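Local coordinates for protein cellulose hydrolase (Bacillus licheniformis, PDB 4YZT) that hydrolyses internal beta-1,4-glucosidic bonds of cellulose as a family 5 endoglucanase and is bound here to cellotetraose, at residues 58-63 with 101-106. Sequence-based numbering, arbitrary orientation.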
ATOM      1  N   HIS A  58      19.842  10.263   1.998  1.00 20.36           N
ATOM      2  CA  HIS A  58      19.256  10.521   3.309  1.00 20.10           C
ATOM      3  C   HIS A  58      17.877   9.894   3.467  1.00 16.90           C
ATOM      4  O   HIS A  58      17.378   9.756   4.583  1.00 17.11           O
ATOM      5  CB  HIS A  58      19.191  12.031   3.604  1.00 22.26           C
ATOM      6  CG  HIS A  58      18.256  12.798   2.720  1.00 23.53           C
ATOM      7  ND1 HIS A  58      18.683  13.828   1.913  1.00 25.77           N
ATOM      8  CD2 HIS A  58      16.916  12.707   2.537  1.00 24.01           C
ATOM      9  CE1 HIS A  58      17.650  14.329   1.256  1.00 26.87           C
ATOM     10  NE2 HIS A  58      16.568  13.662   1.611  1.00 24.75           N
ATOM     11  N   THR A  59      17.269   9.477   2.361  1.00 16.43           N
ATOM     12  CA  THR A  59      15.999   8.778   2.448  1.00 13.47           C
ATOM     13  C   THR A  59      16.180   7.470   3.225  1.00 13.21           C
ATOM     14  O   THR A  59      15.299   7.073   3.997  1.00 12.20           O
ATOM     15  CB  THR A  59      15.412   8.535   1.043  1.00 16.34           C
ATOM     16  OG1 THR A  59      15.079   9.807   0.463  1.00 19.61           O
ATOM     17  CG2 THR A  59      14.167   7.675   1.103  1.00 14.57           C
ATOM     18  N   PHE A  60      17.333   6.817   3.073  1.00 12.38           N
ATOM     19  CA  PHE A  60      17.571   5.583   3.820  1.00 14.36           C
ATOM     20  C   PHE A  60      17.771   5.851   5.311  1.00 16.59           C
ATOM     21  O   PHE A  60      17.389   5.033   6.153  1.00 15.72           O
ATOM     22  CB  PHE A  60      18.752   4.816   3.223  1.00 16.48           C
ATOM     23  CG  PHE A  60      18.431   4.210   1.884  1.00 14.43           C
ATOM     24  CD1 PHE A  60      17.648   3.075   1.808  1.00 13.09           C
ATOM     25  CD2 PHE A  60      18.854   4.818   0.699  1.00 15.82           C
ATOM     26  CE1 PHE A  60      17.293   2.517   0.578  1.00 15.06           C
ATOM     27  CE2 PHE A  60      18.512   4.260  -0.543  1.00 16.37           C
ATOM     28  CZ  PHE A  60      17.737   3.107  -0.599  1.00 13.98           C
ATOM     29  N   ASP A  61      18.339   7.005   5.636  1.00 17.44           N
ATOM     30  CA  ASP A  61      18.432   7.419   7.028  1.00 18.09           C
ATOM     31  C   ASP A  61      17.036   7.658   7.603  1.00 17.52           C
ATOM     32  O   ASP A  61      16.786   7.364   8.770  1.00 17.21           O
ATOM     33  CB  ASP A  61      19.291   8.667   7.154  1.00 19.83           C
ATOM     34  CG  ASP A  61      20.753   8.386   6.893  1.00 21.59           C
ATOM     35  OD1 ASP A  61      21.305   7.396   7.439  1.00 23.01           O
ATOM     36  OD2 ASP A  61      21.343   9.155   6.124  1.00 23.63           O
ATOM     37  N   ASP A  62      16.138   8.191   6.775  1.00 16.68           N
ATOM     38  CA  ASP A  62      14.775   8.483   7.194  1.00 15.19           C
ATOM     39  C   ASP A  62      14.017   7.184   7.459  1.00 13.95           C
ATOM     40  O   ASP A  62      13.231   7.087   8.403  1.00 13.45           O
ATOM     41  CB  ASP A  62      14.041   9.324   6.131  1.00 16.93           C
ATOM     42  CG  ASP A  62      14.550  10.770   6.052  1.00 18.68           C
ATOM     43  OD1 ASP A  62      15.166  11.247   7.019  1.00 20.83           O
ATOM     44  OD2 ASP A  62      14.325  11.435   5.010  1.00 19.83           O
ATOM     45  N   ILE A  63      14.262   6.174   6.631  1.00 13.75           N
ATOM     46  CA  ILE A  63      13.574   4.899   6.804  1.00 12.10           C
ATOM     47  C   ILE A  63      14.133   4.185   8.031  1.00 12.97           C
ATOM     48  O   ILE A  63      13.409   3.505   8.765  1.00 12.65           O
ATOM     49  CB  ILE A  63      13.713   4.026   5.559  1.00 10.23           C
ATOM     50  CG1 ILE A  63      13.079   4.756   4.369  1.00 12.41           C
ATOM     51  CG2 ILE A  63      13.008   2.694   5.761  1.00  9.73           C
ATOM     52  CD1 ILE A  63      11.580   5.053   4.556  1.00 12.41           C
ATOM     53  N   THR A 101      22.182   0.162  -3.384  1.00 14.07           N
ATOM     54  CA  THR A 101      22.149  -1.039  -2.554  1.00 13.76           C
ATOM     55  C   THR A 101      23.109  -0.880  -1.367  1.00 12.86           C
ATOM     56  O   THR A 101      22.769  -1.251  -0.241  1.00 11.94           O
ATOM     57  CB  THR A 101      22.507  -2.314  -3.356  1.00 15.30           C
ATOM     58  OG1 THR A 101      21.581  -2.476  -4.434  1.00 18.10           O
ATOM     59  CG2 THR A 101      22.396  -3.539  -2.470  1.00 16.28           C
ATOM     60  N   ASP A 102      24.290  -0.321  -1.615  1.00 14.23           N
ATOM     61  CA  ASP A 102      25.283  -0.124  -0.549  1.00 15.31           C
ATOM     62  C   ASP A 102      24.777   0.839   0.526  1.00 14.60           C
ATOM     63  O   ASP A 102      24.962   0.599   1.719  1.00 15.32           O
ATOM     64  CB  ASP A 102      26.606   0.393  -1.121  1.00 15.16           C
ATOM     65  CG  ASP A 102      27.489  -0.722  -1.668  1.00 18.62           C
ATOM     66  OD1 ASP A 102      27.229  -1.907  -1.365  1.00 18.91           O
ATOM     67  OD2 ASP A 102      28.453  -0.409  -2.397  1.00 17.70           O
ATOM     68  N   TRP A 103      24.130   1.922   0.102  1.00 13.27           N
ATOM     69  CA  TRP A 103      23.528   2.862   1.047  1.00 15.12           C
ATOM     70  C   TRP A 103      22.603   2.164   2.041  1.00 13.69           C
ATOM     71  O   TRP A 103      22.641   2.445   3.251  1.00 14.54           O
ATOM     72  CB  TRP A 103      22.760   3.963   0.294  1.00 14.69           C
ATOM     73  CG  TRP A 103      23.646   5.014  -0.304  1.00 15.57           C
ATOM     74  CD1 TRP A 103      24.957   5.273   0.007  1.00 16.72           C
ATOM     75  CD2 TRP A 103      23.285   5.954  -1.327  1.00 15.80           C
ATOM     76  NE1 TRP A 103      25.427   6.326  -0.752  1.00 17.84           N
ATOM     77  CE2 TRP A 103      24.423   6.751  -1.587  1.00 19.21           C
ATOM     78  CE3 TRP A 103      22.114   6.195  -2.046  1.00 16.02           C
ATOM     79  CZ2 TRP A 103      24.415   7.773  -2.538  1.00 18.58           C
ATOM     80  CZ3 TRP A 103      22.107   7.203  -2.983  1.00 17.32           C
ATOM     81  CH2 TRP A 103      23.247   7.981  -3.223  1.00 14.64           C
ATOM     82  N   ALA A 104      21.777   1.247   1.537  1.00 12.43           N
ATOM     83  CA  ALA A 104      20.853   0.528   2.398  1.00 12.33           C
ATOM     84  C   ALA A 104      21.639  -0.418   3.302  1.00 13.55           C
ATOM     85  O   ALA A 104      21.404  -0.483   4.514  1.00 14.04           O
ATOM     86  CB  ALA A 104      19.827  -0.241   1.562  1.00 13.34           C
ATOM     87  N   LEU A 105      22.580  -1.155   2.715  1.00 12.19           N
ATOM     88  CA  LEU A 105      23.321  -2.136   3.505  1.00 14.05           C
ATOM     89  C   LEU A 105      24.143  -1.472   4.603  1.00 14.90           C
ATOM     90  O   LEU A 105      24.297  -2.019   5.703  1.00 13.56           O
ATOM     91  CB  LEU A 105      24.245  -2.966   2.614  1.00 14.18           C
ATOM     92  CG  LEU A 105      23.561  -3.999   1.728  1.00 14.66           C
ATOM     93  CD1 LEU A 105      24.580  -4.551   0.731  1.00 14.53           C
ATOM     94  CD2 LEU A 105      22.992  -5.119   2.584  1.00 13.21           C
ATOM     95  N   GLU A 106      24.684  -0.294   4.327  1.00 13.72           N
ATOM     96  CA  GLU A 106      25.518   0.378   5.310  0.61 15.45           C
ATOM     97  C   GLU A 106      24.692   0.906   6.483  1.00 16.47           C
ATOM     98  O   GLU A 106      25.238   1.281   7.519  1.00 16.58           O
ATOM     99  CB  GLU A 106      26.311   1.502   4.643  0.61 17.71           C
ATOM    100  CG  GLU A 106      27.366   0.958   3.695  0.61 18.66           C
ATOM    101  CD  GLU A 106      27.973   2.009   2.798  0.61 21.44           C
ATOM    102  OE1 GLU A 106      27.623   3.201   2.942  0.61 22.79           O
ATOM    103  OE2 GLU A 106      28.814   1.635   1.954  0.61 21.25           O
TER
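Phe60 reaches from helix 57-66 onto two successive residues of helix 91-105, Trp103 and Ala104, and meets each in a different way. Ala104 CA lies over one face of the phenyl ring, 4.1 Å from Phe60 CD1. The methyl carbon, Ala104 CB, is 3.9 Å from Phe60 CE1. On the same side of the ring, but at its CD2 corner, Trp103 CB approaches obliquely, 4.0 Å from Phe60 CD2. Farther out, Phe60 CE2 comes to the edge of the indole, near its plane and 4.4 Å from Trp103 CE3. Measured separately, the two aromatic side chains cross at about a right angle. The CB of Phe60 points toward the other helix, and its CG, opposite the carbonyl carbon and beside the backbone N (chi1 -71°), sets the ring where CD1 and CE1 meet Ala104 and CD2 meets Trp103.

The backbones approach most closely at Phe60 and Ala104, whose CA atoms are 6.2 Å apart, a short spacing consistent with the small methyl on the second helix. The interface is modest, burying 145 Å² in all, and its cross-helix contacts are apolar. Replacing Phe60 by an alanine would probably open a gap beside Ala104 and leave the CE3 edge of the Trp103 indole without its aromatic partner.

In the TIM barrel the two helices are consecutive members of the outer layer, following strands 34-36 and 70-73. Phe60 also packs on Val100, one turn earlier in helix 91-105, and on Arg107 in the loop that follows. That arginine links the two helices, through a salt bridge to Asp61 and a hydrogen bond from its NH1 to Trp103 O, while Ala104 also rests on Val111 of barrel strand 110-114.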